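Local coordinates for fructose transport system repressor FruR (Pseudomonas putida, PDB 3O74), which is a dual transcriptional regulator with fructose 1-phosphate as preferred effector, and probably binds DNA through a LacI-type helix-turn-helix domain, at residues L5-P10 with R19-L24; E159-E164 with T186-L191; A231-Q236 with G262-Q267. All coordinates share one frame; numbering follows the deposited sequence.

The three contacts sample the two-lobed sugar-binding fold of the LacI family. Interaction 1 lies in a beta-alpha-beta unit of one lobe, interaction 2 joins two helix starts of the other, and interaction 3 lies where the chain passes between them. Centres of interactions 1 and 3 are about 17 Å apart, yet the two touch: segment 19-24 of helix 15-30 abuts segment 231-236, with I20 CD1 3.5 Å from Q232 OE1. Interaction 2 touches neither, its nearest atoms being about 7 Å from interaction 1 and about 6 Å from interaction 3. Glycerol bonded to S188, probably from the crystallisation liquor, and glycerol about 6 Å from Q232 may mark the cleft between the lobes.

Interaction 1. Residues L5-P10 with R19-L24; sequences LGFILP and RIAKQL
F7 packs against A21, L24 and I20 in a buried apolar contact that lays helix 19-24 on strand 5-9, the first two elements of a beta-alpha-beta unit completed by strand 34-39. As in a beta-alpha-beta crossover, the helix runs back antiparallel to the strand, at 176° to it, and the two axes stand 10.6 Å apart. The F7 ring is the centre of the interface. With CG anti to the backbone N (chi1 -173°), the ring stands out from the strand toward the helix, held between two leucines: L9 CB lies over one face, while L24 CD1 sits over the opposite face in a CH-pi contact, 4.3 Å from the ring centroid and displaced toward the rim. A21 fills the edge, where a small side chain lets the helix backbone come close, and its CB also receives L9 CD2 at 4.2 Å. I37 of strand 34-39 and F63 of strand 61-64 continue the apolar layer. The helix's far side looks to the second subunit, where K22 NZ forms a salt bridge with D11 of that neighbouring chain. Within the core, I20 CG2 approaches the ring obliquely and reaches F7 CE2 at 4.2 Å.

Interaction 2. Residues E159-E164 with T186-L191; sequences EAFSRE and TTSYVL
The backbones of R163 and V190 come together at the starts of two helices, where R163 CA offers its hydrogen to V190 O in a CA-H...O contact of 3.5 Å with an angle of 150° at the hydrogen. No conventional hydrogen bond spans the two segments; side chains do the rest. V190 works as a wedge: CG1, placed between its own backbone N and carbonyl carbon (chi1 69°), presses on F161 O at 3.4 Å, and CG2 lies against the S162-R163 peptide. F161 is the centre of an inverse gamma turn. Its ring reaches the loop at 187-188. There S188 CB meets F161 CD1 at 3.7 Å, L191 CD1 reaches that same carbon at 4.0 Å, and T187 OG1 lies at the ring edge, in its plane, 3.9 Å from CE1. The other branch of L191, CD2, rests against S162 O. R163 extends away from these apolar groups, its NE bound in a salt bridge to D197. Both helices open on a serine N-cap, and S162 OG caps the backbone N of C165. S188 OG instead bonds a glycerol, probably from the crystallisation liquor, and F161 also touches D42 and R90, an arrangement consistent with the ligand cleft between the lobes of a type I periplasmic-binding-protein fold, lined by loops and helix N-termini.

Interaction 3. Residues A231-Q236 with G262-Q267; sequences AQQHGQ and GRTFKQ
CG is anti to the carbonyl carbon in both Q232 (chi1 -61°) and R263 (chi1 -71°), and the two extended chains then run side by side, pointing the same way. Q232 CG lies over one face of the R263 guanidinium, a tight 3.2 Å from NH1. The guanidinium is fixed by other partners: NE forms a salt bridge with D104 and NH1 bonds M230 O. Beside this pair A231 and T264 form an antiparallel hydrogen-bonded pair, A231 N to T264 O at 3.0 Å and T264 N to A231 O at 2.9 Å. Their side chains share one sheet face, with A231 CB 3.9 Å from T264 OG1. Next to the A231-T264 pair, the Q233 side chain adds a bond. Its NE2 donates to G262 O over 2.8 Å in a nearly straight bond (166°), approaching from above the carbonyl plane. One water bridges Q233 N and the same G262 O, and a second joins Q232 O to T264 OG1. Q233 is also the N-cap residue of helix 234-250, so the contact marks the passage from strand 227-231, paired with strand 257-266, into a helix whose first residue, H234, packs on S16 and R19 of helix 15-30, while R263 rests on helix 104-116 through A107.

Interaction 1. Residues L5-P10 with R19-L24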
ATOM      1  N   LEU B   5     -17.943   9.950   3.390  1.00 24.46           N
ATOM      2  CA  LEU B   5     -17.828   8.791   4.253  1.00 25.39           C
ATOM      3  C   LEU B   5     -16.406   8.767   4.804  1.00 25.44           C
ATOM      4  O   LEU B   5     -15.466   9.160   4.116  1.00 27.87           O
ATOM      5  CB  LEU B   5     -18.096   7.519   3.452  1.00 23.49           C
ATOM      6  CG  LEU B   5     -19.334   7.538   2.554  1.00 29.72           C
ATOM      7  CD1 LEU B   5     -19.347   6.340   1.607  1.00 27.22           C
ATOM      8  CD2 LEU B   5     -20.602   7.584   3.394  1.00 25.78           C
ATOM      9  N   GLY B   6     -16.248   8.322   6.045  1.00 21.50           N
ATOM     10  CA  GLY B   6     -14.923   8.195   6.627  1.00 22.64           C
ATOM     11  C   GLY B   6     -14.479   6.746   6.691  1.00 21.79           C
ATOM     12  O   GLY B   6     -15.310   5.847   6.816  1.00 20.59           O
ATOM     13  N   PHE B   7     -13.170   6.517   6.608  1.00 16.16           N
ATOM     14  CA  PHE B   7     -12.614   5.186   6.779  1.00 17.58           C
ATOM     15  C   PHE B   7     -11.391   5.248   7.692  1.00 17.59           C
ATOM     16  O   PHE B   7     -10.373   5.843   7.343  1.00 20.73           O
ATOM     17  CB  PHE B   7     -12.245   4.572   5.422  1.00 19.57           C
ATOM     18  CG  PHE B   7     -11.816   3.122   5.496  1.00 21.84           C
ATOM     19  CD1 PHE B   7     -12.084   2.351   6.621  1.00 19.84           C
ATOM     20  CD2 PHE B   7     -11.161   2.528   4.426  1.00 19.38           C
ATOM     21  CE1 PHE B   7     -11.690   1.014   6.683  1.00 21.21           C
ATOM     22  CE2 PHE B   7     -10.770   1.199   4.480  1.00 23.17           C
ATOM     23  CZ  PHE B   7     -11.037   0.439   5.609  1.00 24.89           C
ATOM     24  N   ILE B   8     -11.510   4.653   8.873  1.00 18.02           N
ATOM     25  CA  ILE B   8     -10.386   4.533   9.786  1.00 18.81           C
ATOM     26  C   ILE B   8      -9.765   3.159   9.613  1.00 20.52           C
ATOM     27  O   ILE B   8     -10.414   2.142   9.875  1.00 20.60           O
ATOM     28  CB  ILE B   8     -10.835   4.671  11.249  1.00 20.22           C
ATOM     29  CG1 ILE B   8     -11.375   6.075  11.516  1.00 19.90           C
ATOM     30  CG2 ILE B   8      -9.683   4.355  12.190  1.00 20.55           C
ATOM     31  CD1 ILE B   8     -11.917   6.254  12.922  1.00 21.11           C
ATOM     32  N   LEU B   9      -8.511   3.121   9.176  1.00 17.44           N
ATOM     33  CA  LEU B   9      -7.815   1.852   9.013  1.00 20.92           C
ATOM     34  C   LEU B   9      -6.514   1.840   9.824  1.00 24.36           C
ATOM     35  O   LEU B   9      -6.001   2.896  10.201  1.00 20.04           O
ATOM     36  CB  LEU B   9      -7.585   1.552   7.530  1.00 22.64           C
ATOM     37  CG  LEU B   9      -6.927   2.642   6.685  1.00 23.99           C
ATOM     38  CD1 LEU B   9      -5.422   2.642   6.895  1.00 25.63           C
ATOM     39  CD2 LEU B   9      -7.255   2.455   5.214  1.00 22.62           C
ATOM     40  N   PRO B  10      -5.993   0.640  10.118  1.00 28.09           N
ATOM     41  CA  PRO B  10      -4.846   0.535  11.024  1.00 31.49           C
ATOM     42  C   PRO B  10      -3.515   0.897  10.382  1.00 28.87           C
ATOM     43  O   PRO B  10      -2.622   1.373  11.077  1.00 33.33           O
ATOM     44  CB  PRO B  10      -4.834  -0.951  11.402  1.00 29.51           C
ATOM     45  CG  PRO B  10      -6.160  -1.484  10.989  1.00 28.36           C
ATOM     46  CD  PRO B  10      -6.555  -0.680   9.799  1.00 25.65           C
ATOM     47  N   ARG B  19      -6.220  -1.479  -0.925  1.00 23.16           N
ATOM     48  CA  ARG B  19      -7.083  -1.997  -1.974  1.00 28.07           C
ATOM     49  C   ARG B  19      -8.556  -1.803  -1.618  1.00 26.92           C
ATOM     50  O   ARG B  19      -9.351  -1.329  -2.434  1.00 26.48           O
ATOM     51  CB  ARG B  19      -6.794  -3.475  -2.221  1.00 39.00           C
ATOM     52  CG  ARG B  19      -7.797  -4.140  -3.143  1.00 53.06           C
ATOM     53  CD  ARG B  19      -7.478  -3.899  -4.604  1.00 63.50           C
ATOM     54  NE  ARG B  19      -6.275  -4.614  -5.010  1.00 72.35           N
ATOM     55  CZ  ARG B  19      -6.199  -5.400  -6.080  1.00 77.28           C
ATOM     56  NH1 ARG B  19      -7.259  -5.566  -6.859  1.00 76.35           N
ATOM     57  NH2 ARG B  19      -5.060  -6.013  -6.372  1.00 79.64           N
ATOM     58  N   ILE B  20      -8.917  -2.155  -0.390  1.00 25.51           N
ATOM     59  CA  ILE B  20     -10.282  -1.960   0.072  1.00 26.23           C
ATOM     60  C   ILE B  20     -10.648  -0.477   0.060  1.00 25.56           C
ATOM     61  O   ILE B  20     -11.709  -0.096  -0.429  1.00 26.53           O
ATOM     62  CB  ILE B  20     -10.490  -2.548   1.483  1.00 24.78           C
ATOM     63  CG1 ILE B  20     -10.413  -4.078   1.436  1.00 27.84           C
ATOM     64  CG2 ILE B  20     -11.825  -2.098   2.053  1.00 22.03           C
ATOM     65  CD1 ILE B  20     -10.406  -4.740   2.809  1.00 29.26           C
ATOM     66  N   ALA B  21      -9.759   0.359   0.587  1.00 29.27           N
ATOM     67  CA  ALA B  21      -9.988   1.801   0.605  1.00 29.37           C
ATOM     68  C   ALA B  21     -10.194   2.346  -0.806  1.00 29.35           C
ATOM     69  O   ALA B  21     -11.017   3.234  -1.024  1.00 26.26           O
ATOM     70  CB  ALA B  21      -8.833   2.518   1.293  1.00 28.55           C
ATOM     71  N   LYS B  22      -9.447   1.806  -1.762  1.00 30.00           N
ATOM     72  CA  LYS B  22      -9.564   2.234  -3.152  1.00 34.82           C
ATOM     73  C   LYS B  22     -10.888   1.781  -3.755  1.00 32.09           C
ATOM     74  O   LYS B  22     -11.550   2.540  -4.463  1.00 33.23           O
ATOM     75  CB  LYS B  22      -8.403   1.680  -3.973  1.00 35.61           C
ATOM     76  CG  LYS B  22      -8.325   2.196  -5.399  1.00 37.29           C
ATOM     77  CD  LYS B  22      -7.136   1.565  -6.106  1.00 44.94           C
ATOM     78  CE  LYS B  22      -6.737   2.324  -7.360  1.00 48.56           C
ATOM     79  NZ  LYS B  22      -5.453   1.791  -7.902  1.00 50.45           N
ATOM     80  N   GLN B  23     -11.273   0.541  -3.470  1.00 29.99           N
ATOM     81  CA  GLN B  23     -12.542   0.000  -3.962  1.00 29.44           C
ATOM     82  C   GLN B  23     -13.734   0.724  -3.345  1.00 27.63           C
ATOM     83  O   GLN B  23     -14.757   0.928  -4.001  1.00 32.29           O
ATOM     84  CB  GLN B  23     -12.638  -1.498  -3.667  1.00 35.40           C
ATOM     85  CG  GLN B  23     -11.628  -2.348  -4.406  1.00 45.78           C
ATOM     86  CD  GLN B  23     -11.917  -2.440  -5.887  1.00 53.82           C
ATOM     87  OE1 GLN B  23     -11.015  -2.318  -6.712  1.00 59.71           O
ATOM     88  NE2 GLN B  23     -13.183  -2.652  -6.232  1.00 55.60           N
ATOM     89  N   LEU B  24     -13.608   1.095  -2.076  1.00 26.73           N
ATOM     90  CA  LEU B  24     -14.648   1.873  -1.416  1.00 29.08           C
ATOM     91  C   LEU B  24     -14.783   3.238  -2.073  1.00 29.32           C
ATOM     92  O   LEU B  24     -15.888   3.682  -2.373  1.00 33.92           O
ATOM     93  CB  LEU B  24     -14.338   2.054   0.070  1.00 30.55           C
ATOM     94  CG  LEU B  24     -14.725   0.930   1.027  1.00 31.78           C
ATOM     95  CD1 LEU B  24     -14.301   1.287   2.444  1.00 31.60           C
ATOM     96  CD2 LEU B  24     -16.225   0.649   0.969  1.00 25.11           C
TER

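Interaction 2. Residues E159-E164 with T186-L191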
ATOM      1  N   GLU B 159       3.217  -8.303  19.351  1.00 27.40           N
ATOM      2  CA  GLU B 159       2.558  -7.086  19.809  1.00 35.00           C
ATOM      3  C   GLU B 159       2.018  -6.216  18.674  1.00 36.25           C
ATOM      4  O   GLU B 159       1.252  -5.283  18.920  1.00 38.56           O
ATOM      5  CB  GLU B 159       3.524  -6.267  20.674  1.00 43.32           C
ATOM      6  CG  GLU B 159       4.698  -5.664  19.910  1.00 55.66           C
ATOM      7  CD  GLU B 159       5.687  -6.703  19.405  1.00 66.01           C
ATOM      8  OE1 GLU B 159       5.776  -7.799  19.999  1.00 63.85           O
ATOM      9  OE2 GLU B 159       6.384  -6.414  18.409  1.00 73.87           O
ATOM     10  N   ALA B 160       2.417  -6.511  17.440  1.00 29.34           N
ATOM     11  CA  ALA B 160       1.998  -5.698  16.303  1.00 27.72           C
ATOM     12  C   ALA B 160       2.071  -6.451  14.978  1.00 24.68           C
ATOM     13  O   ALA B 160       2.894  -7.352  14.805  1.00 21.48           O
ATOM     14  CB  ALA B 160       2.838  -4.425  16.233  1.00 30.86           C
ATOM     15  N   PHE B 161       1.200  -6.080  14.046  1.00 21.49           N
ATOM     16  CA  PHE B 161       1.295  -6.580  12.682  1.00 19.50           C
ATOM     17  C   PHE B 161       2.352  -5.770  11.941  1.00 25.26           C
ATOM     18  O   PHE B 161       2.031  -4.850  11.188  1.00 23.24           O
ATOM     19  CB  PHE B 161      -0.049  -6.482  11.967  1.00 16.56           C
ATOM     20  CG  PHE B 161      -1.100  -7.418  12.509  1.00 22.85           C
ATOM     21  CD1 PHE B 161      -1.022  -8.782  12.270  1.00 21.31           C
ATOM     22  CD2 PHE B 161      -2.170  -6.931  13.243  1.00 18.46           C
ATOM     23  CE1 PHE B 161      -1.990  -9.646  12.760  1.00 19.10           C
ATOM     24  CE2 PHE B 161      -3.141  -7.786  13.735  1.00 20.55           C
ATOM     25  CZ  PHE B 161      -3.052  -9.147  13.493  1.00 23.94           C
ATOM     26  N   SER B 162       3.615  -6.109  12.169  1.00 24.63           N
ATOM     27  CA  SER B 162       4.719  -5.385  11.555  1.00 28.43           C
ATOM     28  C   SER B 162       5.812  -6.337  11.109  1.00 25.28           C
ATOM     29  O   SER B 162       5.918  -7.461  11.599  1.00 19.53           O
ATOM     30  CB  SER B 162       5.313  -4.368  12.531  1.00 28.38           C
ATOM     31  OG  SER B 162       6.103  -5.005  13.522  1.00 28.25           O
ATOM     32  N   ARG B 163       6.627  -5.866  10.177  1.00 22.81           N
ATOM     33  CA  ARG B 163       7.751  -6.629   9.667  1.00 26.52           C
ATOM     34  C   ARG B 163       8.716  -6.992  10.789  1.00 29.51           C
ATOM     35  O   ARG B 163       9.115  -8.148  10.921  1.00 28.79           O
ATOM     36  CB  ARG B 163       8.464  -5.809   8.596  1.00 31.74           C
ATOM     37  CG  ARG B 163       9.613  -6.500   7.909  1.00 32.24           C
ATOM     38  CD  ARG B 163      10.000  -5.710   6.672  1.00 33.68           C
ATOM     39  NE  ARG B 163      11.295  -6.111   6.142  1.00 40.59           N
ATOM     40  CZ  ARG B 163      11.834  -5.602   5.041  1.00 47.45           C
ATOM     41  NH1 ARG B 163      11.180  -4.676   4.355  1.00 47.43           N
ATOM     42  NH2 ARG B 163      13.021  -6.023   4.626  1.00 45.11           N
ATOM     43  N   GLU B 164       9.086  -6.005  11.600  1.00 27.63           N
ATOM     44  CA  GLU B 164      10.039  -6.238  12.683  1.00 28.91           C
ATOM     45  C   GLU B 164       9.510  -7.215  13.733  1.00 26.37           C
ATOM     46  O   GLU B 164      10.279  -7.969  14.331  1.00 27.10           O
ATOM     47  CB  GLU B 164      10.467  -4.920  13.341  1.00 28.99           C
ATOM     48  CG  GLU B 164      11.444  -5.105  14.500  1.00 33.49           C
ATOM     49  CD  GLU B 164      12.024  -3.798  15.005  1.00 41.00           C
ATOM     50  OE1 GLU B 164      12.010  -3.576  16.235  1.00 42.19           O
ATOM     51  OE2 GLU B 164      12.498  -2.993  14.175  1.00 42.53           O
ATOM     52  N   THR B 186       1.796 -17.839   8.911  1.00 20.98           N
ATOM     53  CA  THR B 186       1.736 -16.473   9.416  1.00 22.12           C
ATOM     54  C   THR B 186       0.331 -15.928   9.192  1.00 21.16           C
ATOM     55  O   THR B 186      -0.273 -16.156   8.142  1.00 23.83           O
ATOM     56  CB  THR B 186       2.760 -15.553   8.725  1.00 23.06           C
ATOM     57  OG1 THR B 186       2.583 -15.628   7.307  1.00 26.81           O
ATOM     58  CG2 THR B 186       4.179 -15.976   9.066  1.00 28.08           C
ATOM     59  N   THR B 187      -0.188 -15.210  10.181  1.00 21.55           N
ATOM     60  CA  THR B 187      -1.558 -14.713  10.118  1.00 18.55           C
ATOM     61  C   THR B 187      -1.669 -13.424   9.310  1.00 21.35           C
ATOM     62  O   THR B 187      -2.760 -12.874   9.156  1.00 22.48           O
ATOM     63  CB  THR B 187      -2.133 -14.482  11.515  1.00 18.71           C
ATOM     64  OG1 THR B 187      -1.395 -13.443  12.173  1.00 20.86           O
ATOM     65  CG2 THR B 187      -2.071 -15.782  12.336  1.00 19.73           C
ATOM     66  N   SER B 188      -0.542 -12.942   8.800  1.00 20.69           N
ATOM     67  CA  SER B 188      -0.522 -11.694   8.050  1.00 25.05           C
ATOM     68  C   SER B 188       0.721 -11.614   7.177  1.00 26.09           C
ATOM     69  O   SER B 188       1.817 -11.994   7.601  1.00 18.08           O
ATOM     70  CB  SER B 188      -0.556 -10.503   9.006  1.00 32.71           C
ATOM     71  OG  SER B 188      -0.403  -9.283   8.298  1.00 37.52           O
ATOM     72  N   TYR B 189       0.553 -11.114   5.957  1.00 24.25           N
ATOM     73  CA  TYR B 189       1.677 -11.028   5.034  1.00 24.50           C
ATOM     74  C   TYR B 189       2.824 -10.186   5.582  1.00 24.67           C
ATOM     75  O   TYR B 189       3.992 -10.488   5.333  1.00 26.23           O
ATOM     76  CB  TYR B 189       1.248 -10.491   3.664  1.00 26.18           C
ATOM     77  CG  TYR B 189       2.418 -10.395   2.720  1.00 27.85           C
ATOM     78  CD1 TYR B 189       2.965 -11.538   2.155  1.00 39.36           C
ATOM     79  CD2 TYR B 189       3.006  -9.172   2.426  1.00 33.18           C
ATOM     80  CE1 TYR B 189       4.052 -11.468   1.305  1.00 43.89           C
ATOM     81  CE2 TYR B 189       4.099  -9.090   1.573  1.00 37.71           C
ATOM     82  CZ  TYR B 189       4.614 -10.243   1.016  1.00 42.51           C
ATOM     83  OH  TYR B 189       5.696 -10.178   0.167  1.00 44.39           O
ATOM     84  N   VAL B 190       2.501  -9.127   6.319  1.00 23.80           N
ATOM     85  CA  VAL B 190       3.553  -8.263   6.854  1.00 23.32           C
ATOM     86  C   VAL B 190       4.420  -9.021   7.854  1.00 23.65           C
ATOM     87  O   VAL B 190       5.620  -8.766   7.968  1.00 18.31           O
ATOM     88  CB  VAL B 190       3.000  -6.969   7.499  1.00 25.81           C
ATOM     89  CG1 VAL B 190       2.255  -7.275   8.783  1.00 30.53           C
ATOM     90  CG2 VAL B 190       4.129  -5.999   7.772  1.00 27.69           C
ATOM     91  N   LEU B 191       3.812  -9.954   8.579  1.00 19.93           N
ATOM     92  CA  LEU B 191       4.569 -10.798   9.493  1.00 18.90           C
ATOM     93  C   LEU B 191       5.473 -11.737   8.713  1.00 16.67           C
ATOM     94  O   LEU B 191       6.600 -11.990   9.117  1.00 19.35           O
ATOM     95  CB  LEU B 191       3.638 -11.603  10.410  1.00 19.50           C
ATOM     96  CG  LEU B 191       2.865 -10.794  11.452  1.00 20.37           C
ATOM     97  CD1 LEU B 191       1.820 -11.659  12.157  1.00 16.66           C
ATOM     98  CD2 LEU B 191       3.813 -10.169  12.458  1.00 16.73           C
TER

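Interaction 3. Residues A231-Q236 with G262-Q267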
ATOM      1  N   ALA B 231      -5.929 -15.053   0.176  1.00 33.21           N
ATOM      2  CA  ALA B 231      -6.161 -13.637  -0.112  1.00 29.88           C
ATOM      3  C   ALA B 231      -7.621 -13.208   0.075  1.00 28.34           C
ATOM      4  O   ALA B 231      -8.540 -13.977  -0.187  1.00 30.49           O
ATOM      5  CB  ALA B 231      -5.684 -13.301  -1.517  1.00 32.18           C
ATOM      6  N   GLN B 232      -7.821 -11.970   0.521  1.00 31.25           N
ATOM      7  CA  GLN B 232      -9.157 -11.401   0.648  1.00 29.72           C
ATOM      8  C   GLN B 232      -9.748 -11.117  -0.722  1.00 30.52           C
ATOM      9  O   GLN B 232      -9.026 -10.769  -1.653  1.00 31.01           O
ATOM     10  CB  GLN B 232      -9.112 -10.081   1.422  1.00 33.36           C
ATOM     11  CG  GLN B 232      -8.595 -10.165   2.848  1.00 41.56           C
ATOM     12  CD  GLN B 232      -8.690  -8.827   3.569  1.00 45.17           C
ATOM     13  OE1 GLN B 232      -9.650  -8.078   3.385  1.00 49.34           O
ATOM     14  NE2 GLN B 232      -7.695  -8.526   4.395  1.00 45.89           N
ATOM     15  N   GLN B 233     -11.065 -11.251  -0.839  1.00 26.38           N
ATOM     16  CA  GLN B 233     -11.768 -10.737  -2.005  1.00 29.12           C
ATOM     17  C   GLN B 233     -12.100  -9.273  -1.726  1.00 28.81           C
ATOM     18  O   GLN B 233     -13.216  -8.944  -1.321  1.00 24.34           O
ATOM     19  CB  GLN B 233     -13.036 -11.550  -2.288  1.00 28.34           C
ATOM     20  CG  GLN B 233     -12.779 -13.037  -2.531  1.00 33.88           C
ATOM     21  CD  GLN B 233     -14.006 -13.792  -3.018  1.00 41.07           C
ATOM     22  OE1 GLN B 233     -14.383 -13.703  -4.186  1.00 51.26           O
ATOM     23  NE2 GLN B 233     -14.626 -14.553  -2.123  1.00 33.81           N
ATOM     24  N   HIS B 234     -11.114  -8.401  -1.934  1.00 25.27           N
ATOM     25  CA  HIS B 234     -11.220  -6.994  -1.549  1.00 24.92           C
ATOM     26  C   HIS B 234     -12.394  -6.283  -2.210  1.00 26.13           C
ATOM     27  O   HIS B 234     -13.059  -5.452  -1.589  1.00 27.78           O
ATOM     28  CB  HIS B 234      -9.927  -6.245  -1.885  1.00 26.57           C
ATOM     29  CG  HIS B 234      -8.680  -6.947  -1.442  1.00 33.13           C
ATOM     30  ND1 HIS B 234      -8.130  -6.770  -0.189  1.00 33.39           N
ATOM     31  CD2 HIS B 234      -7.871  -7.814  -2.090  1.00 30.29           C
ATOM     32  CE1 HIS B 234      -7.038  -7.506  -0.086  1.00 29.80           C
ATOM     33  NE2 HIS B 234      -6.857  -8.149  -1.224  1.00 29.92           N
ATOM     34  N   GLY B 235     -12.635  -6.602  -3.475  1.00 27.36           N
ATOM     35  CA  GLY B 235     -13.718  -5.987  -4.217  1.00 29.61           C
ATOM     36  C   GLY B 235     -15.066  -6.277  -3.589  1.00 29.45           C
ATOM     37  O   GLY B 235     -15.900  -5.383  -3.456  1.00 34.12           O
ATOM     38  N   GLN B 236     -15.280  -7.529  -3.194  1.00 29.96           N
ATOM     39  CA  GLN B 236     -16.553  -7.937  -2.603  1.00 30.00           C
ATOM     40  C   GLN B 236     -16.722  -7.376  -1.190  1.00 25.51           C
ATOM     41  O   GLN B 236     -17.819  -6.975  -0.798  1.00 28.40           O
ATOM     42  CB  GLN B 236     -16.689  -9.464  -2.611  1.00 33.51           C
ATOM     43  CG  GLN B 236     -18.048  -9.971  -2.151  1.00 44.56           C
ATOM     44  CD  GLN B 236     -18.204 -11.476  -2.309  1.00 53.14           C
ATOM     45  OE1 GLN B 236     -19.040 -12.097  -1.651  1.00 58.19           O
ATOM     46  NE2 GLN B 236     -17.400 -12.066  -3.186  1.00 52.57           N
ATOM     47  N   GLY B 262     -15.630 -15.244   1.782  1.00 29.68           N
ATOM     48  CA  GLY B 262     -14.585 -16.247   1.666  1.00 27.36           C
ATOM     49  C   GLY B 262     -13.289 -15.675   1.117  1.00 25.92           C
ATOM     50  O   GLY B 262     -13.300 -14.740   0.313  1.00 25.35           O
ATOM     51  N   ARG B 263     -12.168 -16.231   1.562  1.00 24.66           N
ATOM     52  CA  ARG B 263     -10.873 -15.902   0.985  1.00 32.06           C
ATOM     53  C   ARG B 263     -10.577 -16.837  -0.185  1.00 32.71           C
ATOM     54  O   ARG B 263     -11.081 -17.957  -0.234  1.00 33.49           O
ATOM     55  CB  ARG B 263      -9.772 -16.015   2.041  1.00 32.01           C
ATOM     56  CG  ARG B 263      -9.814 -14.924   3.104  1.00 32.91           C
ATOM     57  CD  ARG B 263      -8.654 -15.037   4.086  1.00 34.77           C
ATOM     58  NE  ARG B 263      -8.650 -13.924   5.032  1.00 33.96           N
ATOM     59  CZ  ARG B 263      -7.871 -12.852   4.925  1.00 35.47           C
ATOM     60  NH1 ARG B 263      -7.013 -12.750   3.921  1.00 34.73           N
ATOM     61  NH2 ARG B 263      -7.942 -11.884   5.830  1.00 35.02           N
ATOM     62  N   THR B 264      -9.763 -16.380  -1.132  1.00 33.26           N
ATOM     63  CA  THR B 264      -9.353 -17.234  -2.241  1.00 39.44           C
ATOM     64  C   THR B 264      -8.031 -17.924  -1.915  1.00 39.40           C
ATOM     65  O   THR B 264      -7.115 -17.305  -1.370  1.00 35.61           O
ATOM     66  CB  THR B 264      -9.248 -16.454  -3.561  1.00 44.73           C
ATOM     67  OG1 THR B 264      -8.340 -15.357  -3.403  1.00 49.30           O
ATOM     68  CG2 THR B 264     -10.616 -15.919  -3.963  1.00 45.79           C
ATOM     69  N   PHE B 265      -7.944 -19.211  -2.231  1.00 43.32           N
ATOM     70  CA  PHE B 265      -6.750 -19.990  -1.925  1.00 45.65           C
ATOM     71  C   PHE B 265      -5.760 -19.934  -3.086  1.00 46.85           C
ATOM     72  O   PHE B 265      -6.077 -20.333  -4.209  1.00 43.81           O
ATOM     73  CB  PHE B 265      -7.127 -21.440  -1.614  1.00 50.27           C
ATOM     74  CG  PHE B 265      -6.106 -22.176  -0.782  1.00 54.52           C
ATOM     75  CD1 PHE B 265      -6.404 -23.414  -0.234  1.00 56.98           C
ATOM     76  CD2 PHE B 265      -4.855 -21.630  -0.545  1.00 58.15           C
ATOM     77  CE1 PHE B 265      -5.474 -24.097   0.530  1.00 57.85           C
ATOM     78  CE2 PHE B 265      -3.920 -22.310   0.220  1.00 59.59           C
ATOM     79  CZ  PHE B 265      -4.231 -23.543   0.757  1.00 57.62           C
ATOM     80  N   LYS B 266      -4.566 -19.421  -2.811  1.00 45.19           N
ATOM     81  CA  LYS B 266      -3.495 -19.398  -3.796  1.00 45.95           C
ATOM     82  C   LYS B 266      -2.450 -20.430  -3.403  1.00 51.82           C
ATOM     83  O   LYS B 266      -1.615 -20.176  -2.536  1.00 50.45           O
ATOM     84  CB  LYS B 266      -2.851 -18.016  -3.870  1.00 50.52           C
ATOM     85  CG  LYS B 266      -1.632 -17.967  -4.781  1.00 56.63           C
ATOM     86  CD  LYS B 266      -2.022 -18.113  -6.246  1.00 60.17           C
ATOM     87  CE  LYS B 266      -0.837 -18.562  -7.089  1.00 61.85           C
ATOM     88  NZ  LYS B 266      -0.568 -17.656  -8.242  1.00 63.53           N
ATOM     89  N   GLN B 267      -2.508 -21.601  -4.028  1.00 57.27           N
ATOM     90  CA  GLN B 267      -1.564 -22.669  -3.722  1.00 61.37           C
ATOM     91  C   GLN B 267      -0.372 -22.637  -4.655  1.00 60.74           C
ATOM     92  O   GLN B 267      -0.518 -22.672  -5.877  1.00 65.27           O
ATOM     93  CB  GLN B 267      -2.237 -24.039  -3.777  1.00 65.53           C
ATOM     94  CG  GLN B 267      -3.013 -24.410  -2.517  1.00 70.65           C
ATOM     95  CD  GLN B 267      -3.526 -25.838  -2.551  1.00 78.40           C
ATOM     96  OE1 GLN B 267      -4.419 -26.176  -3.333  1.00 81.41           O
ATOM     97  NE2 GLN B 267      -2.956 -26.687  -1.704  1.00 79.58           N
TER
HETATM   98  O   HOH W   1      -8.472 -12.508  -4.341  1.00 50.93           O
HETATM   99  O   HOH W   2     -12.377 -12.237   1.573  1.00 26.02           O